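Local coordinates for protein eukaryotic translation initiation factor 4 gamma 5 (Trypanosoma cruzi, PDB 6OZU) that probably acts in the initiation of translation as an eIF4G-type scaffold, its helical MIF4G domain being expected to bind partner initiation factors, at residues Ile77-Pro82 with Phe86-Ile91; Glu110-Asn115 with Glu122-Ile127. All coordinates share one frame; numbering follows the deposited sequence.

Contact 1 (Ile77-Pro82 with Phe86-Ile91)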
loop_
_atom_site.group_PDB
_atom_site.type_symbol
_atom_site.label_atom_id
_atom_site.label_comp_id
_atom_site.label_asym_id
_atom_site.label_seq_id
_atom_site.Cartn_x
_atom_site.Cartn_y
_atom_site.Cartn_z
ATOM N N ILE A 77 19.212 -4.914 9.123
ATOM C CA ILE A 77 19.188 -6.339 9.394
ATOM C C ILE A 77 18.873 -7.039 8.083
ATOM O O ILE A 77 17.715 -7.077 7.662
ATOM C CB ILE A 77 18.229 -6.699 10.577
ATOM C CG1 ILE A 77 18.381 -5.695 11.754
ATOM C CG2 ILE A 77 18.501 -8.128 11.048
ATOM C CD1 ILE A 77 17.231 -5.555 12.687
ATOM N N GLY A 78 19.930 -7.550 7.445
ATOM C CA GLY A 78 19.889 -8.224 6.150
ATOM C C GLY A 78 19.197 -9.570 6.125
ATOM O O GLY A 78 19.004 -10.190 7.175
ATOM N N GLU A 79 18.856 -10.058 4.907
ATOM C CA GLU A 79 18.175 -11.349 4.697
ATOM C C GLU A 79 19.049 -12.578 4.991
ATOM O O GLU A 79 18.527 -13.697 5.008
ATOM C CB GLU A 79 17.538 -11.455 3.302
ATOM C CG GLU A 79 18.497 -11.378 2.127
ATOM C CD GLU A 79 17.824 -11.091 0.797
ATOM O OE1 GLU A 79 18.039 -11.876 -0.156
ATOM O OE2 GLU A 79 17.087 -10.079 0.701
ATOM N N GLY A 80 20.348 -12.366 5.230
ATOM C CA GLY A 80 21.307 -13.420 5.569
ATOM C C GLY A 80 21.515 -13.577 7.069
ATOM O O GLY A 80 22.449 -14.258 7.509
ATOM N N GLU A 81 20.635 -12.936 7.858
ATOM C CA GLU A 81 20.577 -12.919 9.318
ATOM C C GLU A 81 19.241 -13.549 9.735
ATOM O O GLU A 81 18.232 -13.248 9.090
ATOM C CB GLU A 81 20.610 -11.463 9.834
ATOM C CG GLU A 81 21.951 -10.763 9.718
ATOM C CD GLU A 81 22.147 -9.645 10.723
ATOM O OE1 GLU A 81 21.918 -8.471 10.355
ATOM O OE2 GLU A 81 22.529 -9.946 11.878
ATOM N N PRO A 82 19.178 -14.373 10.819
ATOM C CA PRO A 82 17.881 -14.957 11.233
ATOM C C PRO A 82 16.758 -13.941 11.478
ATOM O O PRO A 82 15.624 -14.195 11.074
ATOM C CB PRO A 82 18.231 -15.715 12.517
ATOM C CG PRO A 82 19.673 -16.020 12.397
ATOM C CD PRO A 82 20.275 -14.846 11.695
ATOM N N PHE A 86 13.176 -13.166 9.406
ATOM C CA PHE A 86 11.944 -13.096 10.190
ATOM C C PHE A 86 11.171 -11.813 9.954
ATOM O O PHE A 86 9.960 -11.897 9.755
ATOM C CB PHE A 86 12.168 -13.343 11.694
ATOM C CG PHE A 86 10.874 -13.390 12.474
ATOM C CD1 PHE A 86 10.107 -14.550 12.506
ATOM C CD2 PHE A 86 10.387 -12.256 13.117
ATOM C CE1 PHE A 86 8.892 -14.584 13.191
ATOM C CE2 PHE A 86 9.161 -12.284 13.785
ATOM C CZ PHE A 86 8.430 -13.454 13.831
ATOM N N ILE A 87 11.844 -10.630 9.994
ATOM C CA ILE A 87 11.211 -9.314 9.766
ATOM C C ILE A 87 10.496 -9.303 8.420
ATOM O O ILE A 87 9.356 -8.838 8.331
ATOM C CB ILE A 87 12.210 -8.120 9.892
ATOM C CG1 ILE A 87 12.741 -7.963 11.324
ATOM C CG2 ILE A 87 11.547 -6.808 9.453
ATOM C CD1 ILE A 87 13.967 -7.037 11.460
ATOM N N ARG A 88 11.180 -9.816 7.381
ATOM C CA ARG A 88 10.694 -9.905 6.006
ATOM C C ARG A 88 9.443 -10.784 5.859
ATOM O O ARG A 88 8.515 -10.416 5.143
ATOM C CB ARG A 88 11.821 -10.360 5.080
ATOM C CG ARG A 88 12.791 -9.230 4.770
ATOM C CD ARG A 88 14.106 -9.745 4.247
ATOM N NE ARG A 88 14.968 -8.651 3.820
ATOM C CZ ARG A 88 15.813 -8.001 4.608
ATOM N NH1 ARG A 88 15.907 -8.315 5.895
ATOM N NH2 ARG A 88 16.563 -7.027 4.120
ATOM N N ASN A 89 9.393 -11.900 6.572
ATOM C CA ASN A 89 8.240 -12.792 6.569
ATOM C C ASN A 89 7.102 -12.217 7.402
ATOM O O ASN A 89 5.942 -12.517 7.112
ATOM C CB ASN A 89 8.635 -14.198 7.014
ATOM C CG ASN A 89 9.481 -14.896 5.983
ATOM O OD1 ASN A 89 9.078 -15.112 4.828
ATOM N ND2 ASN A 89 10.687 -15.231 6.367
ATOM N N ALA A 90 7.420 -11.350 8.398
ATOM C CA ALA A 90 6.408 -10.682 9.218
ATOM C C ALA A 90 5.735 -9.566 8.399
ATOM O O ALA A 90 4.524 -9.388 8.531
ATOM C CB ALA A 90 7.023 -10.131 10.486
ATOM N N ILE A 91 6.507 -8.846 7.523
ATOM C CA ILE A 91 5.984 -7.831 6.583
ATOM C C ILE A 91 5.045 -8.521 5.571
ATOM O O ILE A 91 3.936 -8.042 5.386
ATOM C CB ILE A 91 7.087 -6.950 5.920
ATOM C CG1 ILE A 91 7.815 -6.088 6.974
ATOM C CG2 ILE A 91 6.496 -6.036 4.848
ATOM C CD1 ILE A 91 9.266 -5.739 6.616
HETATM O O HOH W 1 16.308 -7.354 0.937
#

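Contact 2 (Glu110-Asn115 with Glu122-Ile127)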
loop_
_atom_site.group_PDB
_atom_site.type_symbol
_atom_site.label_atom_id
_atom_site.label_comp_id
_atom_site.label_asym_id
_atom_site.label_seq_id
_atom_site.Cartn_x
_atom_site.Cartn_y
_atom_site.Cartn_z
ATOM N N GLU A 110 -20.888 -4.158 0.844
ATOM C CA GLU A 110 -21.783 -4.431 -0.273
ATOM C C GLU A 110 -22.931 -5.408 0.103
ATOM O O GLU A 110 -24.062 -5.182 -0.327
ATOM C CB GLU A 110 -20.987 -4.863 -1.519
ATOM C CG GLU A 110 -20.059 -3.772 -2.071
ATOM C CD GLU A 110 -20.596 -2.358 -2.291
ATOM O OE1 GLU A 110 -21.796 -2.208 -2.622
ATOM O OE2 GLU A 110 -19.807 -1.394 -2.145
ATOM N N ARG A 111 -22.670 -6.397 0.978
ATOM C CA ARG A 111 -23.684 -7.333 1.471
ATOM C C ARG A 111 -24.633 -6.624 2.455
ATOM O O ARG A 111 -25.840 -6.852 2.415
ATOM C CB ARG A 111 -23.025 -8.535 2.166
ATOM C CG ARG A 111 -22.427 -9.559 1.214
ATOM C CD ARG A 111 -21.946 -10.837 1.904
ATOM N NE ARG A 111 -21.015 -10.646 3.028
ATOM C CZ ARG A 111 -19.692 -10.770 2.953
ATOM N NH1 ARG A 111 -19.103 -11.018 1.785
ATOM N NH2 ARG A 111 -18.941 -10.592 4.034
ATOM N N GLU A 112 -24.067 -5.781 3.343
ATOM C CA GLU A 112 -24.755 -4.998 4.368
ATOM C C GLU A 112 -25.724 -3.943 3.767
ATOM O O GLU A 112 -26.811 -3.756 4.324
ATOM C CB GLU A 112 -23.699 -4.344 5.274
ATOM C CG GLU A 112 -24.215 -3.549 6.459
ATOM C CD GLU A 112 -23.150 -3.038 7.418
ATOM O OE1 GLU A 112 -21.947 -3.084 7.068
ATOM O OE2 GLU A 112 -23.525 -2.566 8.517
ATOM N N ILE A 113 -25.346 -3.279 2.638
ATOM C CA ILE A 113 -26.165 -2.236 2.004
ATOM C C ILE A 113 -26.925 -2.715 0.749
ATOM O O ILE A 113 -27.451 -1.880 0.003
ATOM C CB ILE A 113 -25.332 -0.939 1.705
ATOM C CG1 ILE A 113 -24.223 -1.184 0.638
ATOM C CG2 ILE A 113 -24.781 -0.325 3.007
ATOM C CD1 ILE A 113 -23.535 -0.008 0.086
ATOM N N ALA A 114 -26.996 -4.038 0.514
ATOM C CA ALA A 114 -27.665 -4.616 -0.670
ATOM C C ALA A 114 -29.196 -4.413 -0.711
ATOM O O ALA A 114 -29.764 -4.252 -1.793
ATOM C CB ALA A 114 -27.322 -6.094 -0.790
ATOM N N ASN A 115 -29.848 -4.422 0.463
ATOM C CA ASN A 115 -31.298 -4.263 0.611
ATOM C C ASN A 115 -31.684 -2.917 1.250
ATOM O O ASN A 115 -32.865 -2.661 1.506
ATOM C CB ASN A 115 -31.878 -5.447 1.404
ATOM C CG ASN A 115 -31.520 -6.798 0.823
ATOM O OD1 ASN A 115 -31.730 -7.080 -0.370
ATOM N ND2 ASN A 115 -30.959 -7.661 1.656
ATOM N N GLU A 122 -25.623 4.961 -0.504
ATOM C CA GLU A 122 -24.670 5.951 -0.987
ATOM C C GLU A 122 -23.891 6.630 0.124
ATOM O O GLU A 122 -22.669 6.742 0.023
ATOM C CB GLU A 122 -25.348 6.973 -1.896
ATOM C CG GLU A 122 -25.254 6.613 -3.370
ATOM C CD GLU A 122 -23.851 6.442 -3.933
ATOM O OE1 GLU A 122 -23.454 5.272 -4.137
ATOM O OE2 GLU A 122 -23.155 7.460 -4.166
ATOM N N GLN A 123 -24.576 7.038 1.199
ATOM C CA GLN A 123 -23.918 7.649 2.351
ATOM C C GLN A 123 -23.002 6.662 3.084
ATOM O O GLN A 123 -21.921 7.053 3.525
ATOM C CB GLN A 123 -24.944 8.274 3.298
ATOM C CG GLN A 123 -24.345 9.205 4.361
ATOM C CD GLN A 123 -23.746 10.480 3.818
ATOM O OE1 GLN A 123 -24.212 11.058 2.824
ATOM N NE2 GLN A 123 -22.718 10.962 4.492
ATOM N N ARG A 124 -23.411 5.381 3.175
ATOM C CA ARG A 124 -22.615 4.311 3.786
ATOM C C ARG A 124 -21.347 4.030 2.955
ATOM O O ARG A 124 -20.288 3.768 3.522
ATOM C CB ARG A 124 -23.465 3.039 3.977
ATOM C CG ARG A 124 -24.581 3.165 5.019
ATOM C CD ARG A 124 -24.055 3.115 6.440
ATOM N NE ARG A 124 -23.174 1.967 6.669
ATOM C CZ ARG A 124 -23.446 0.954 7.483
ATOM N NH1 ARG A 124 -24.579 0.935 8.177
ATOM N NH2 ARG A 124 -22.577 -0.035 7.629
ATOM N N ARG A 125 -21.459 4.126 1.620
ATOM C CA ARG A 125 -20.360 3.987 0.651
ATOM C C ARG A 125 -19.309 5.113 0.826
ATOM O O ARG A 125 -18.107 4.841 0.739
ATOM C CB ARG A 125 -20.916 4.002 -0.775
ATOM C CG ARG A 125 -21.290 2.633 -1.296
ATOM C CD ARG A 125 -22.072 2.759 -2.591
ATOM N NE ARG A 125 -22.273 1.464 -3.243
ATOM C CZ ARG A 125 -23.427 1.062 -3.766
ATOM N NH1 ARG A 125 -24.490 1.860 -3.740
ATOM N NH2 ARG A 125 -23.525 -0.134 -4.330
ATOM N N LEU A 126 -19.769 6.364 1.089
ATOM C CA LEU A 126 -18.907 7.529 1.339
ATOM C C LEU A 126 -18.168 7.395 2.670
ATOM O O LEU A 126 -16.970 7.694 2.736
ATOM C CB LEU A 126 -19.712 8.838 1.268
ATOM C CG LEU A 126 -18.984 10.156 1.642
ATOM C CD1 LEU A 126 -17.905 10.532 0.634
ATOM C CD2 LEU A 126 -19.953 11.279 1.740
ATOM N N ILE A 127 -18.876 6.924 3.726
ATOM C CA ILE A 127 -18.309 6.705 5.058
ATOM C C ILE A 127 -17.194 5.659 4.964
ATOM O O ILE A 127 -16.135 5.827 5.575
ATOM C CB ILE A 127 -19.425 6.294 6.076
ATOM C CG1 ILE A 127 -20.433 7.452 6.296
ATOM C CG2 ILE A 127 -18.833 5.814 7.421
ATOM C CD1 ILE A 127 -21.789 7.010 6.922
#

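Contact 1 (Ile77-Pro82 with Phe86-Ile91)
The Arg88 guanidinium is set against the backbone of Ile77-Glu79. Arg88 NH1 donates to Ile77 O at 2.8 Å; the N-H...O angle of 174° makes the bond almost straight, and the oxygen lies in the guanidinium plane while NH1 lies in the carbonyl plane. Glu79 N sits over one face of the same group, displaced toward its rim. The arginine chain, extended from CG to NE, runs at about a right angle to the side chain of Glu79, whose CB rests 3.8 Å from Arg88 NE. Glu79 OE2 stays 4.0 Å from Arg88 NE and well out of the guanidinium plane; no N-H points at it, and any attraction is probably one of charge alone. A water at 2.8 Å from Glu79 OE2 donates to it and accepts from Arg88 NH2. This is the connection between two consecutive helices of the all-helical MIF4G domain: helix 63-76 ends, a type I turn spans Gly78-Glu81, and Glu81 occupies the N-cap of helix 82-112. Arg88 NH2 also donates to Ile74 O, linking the two helices, while NH1 to Gly84 O stays within helix 82-112. On the buried side the side chains of Ile77 and Ile87 cross nearly perpendicularly, their CD1 methyls 3.8 Å apart. The helix's own first turn adds Phe86 N to Pro82 O at 3.1 Å.

Contact 2 (Glu110-Asn115 with Glu122-Ile127)
One face of the Arg125 guanidinium carries the CD1 methyl of Ile113, 3.8 Å above the plane and offset toward the rim, while Glu110 OE1 approaches the group obliquely. At the Arg124 guanidinium, Glu112 OE2 lies at the edge, close to the plane. The two arginines thus reach from helix 118-144 to the end of helix 82-112, across a helical hairpin of the MIF4G domain. Their carboxylates are turned differently: that of Glu110 is tilted only 26° from the Arg125 plane, that of Glu112 stands 84° from the Arg124 plane. Both salt bridges include weak hydrogen bonds, with Arg125 NH2 to Glu110 OE1 at 3.2 Å. Bends at chi2 and chi3 curl Arg124 round toward Glu112, whereas Arg125 is extended from CG to NE. Arg125 NH1 also pairs with Glu122 OE1, joining Glu110, Glu122 and Arg125 in one network, and its NH2 makes a salt bridge to a bound sulfate. Between the two arginine stems the CB of buried Ile113 is directed toward helix 118-144, with Ile113 CG2 3.7 Å from Arg124 CB. Of the two salt bridges between the segments, the shorter runs from Arg124 NH2 to Glu112 OE2, at 2.8 Å.

Contact 1 and contact 2 lie near the two ends of one long helix, 82-112: the first joins its opening turns to the loop that follows helix 63-76, the second joins its last turn and the residue just after it to helix 118-144. Their centres are 40 Å apart and their nearest atoms about 23 Å apart, so neither touches the other; they fall on opposite sides of the chain's centre. Contact 1 is partly buried, whereas contact 2 is a surface contact. Sulfate ions, probably from the crystallisation liquor, lie near both: about 5 Å from the side chain of Ile77 and about 3 Å from that of Arg125. A glycerol, probably of the same origin, lies about 3 Å from the side chain of Phe86.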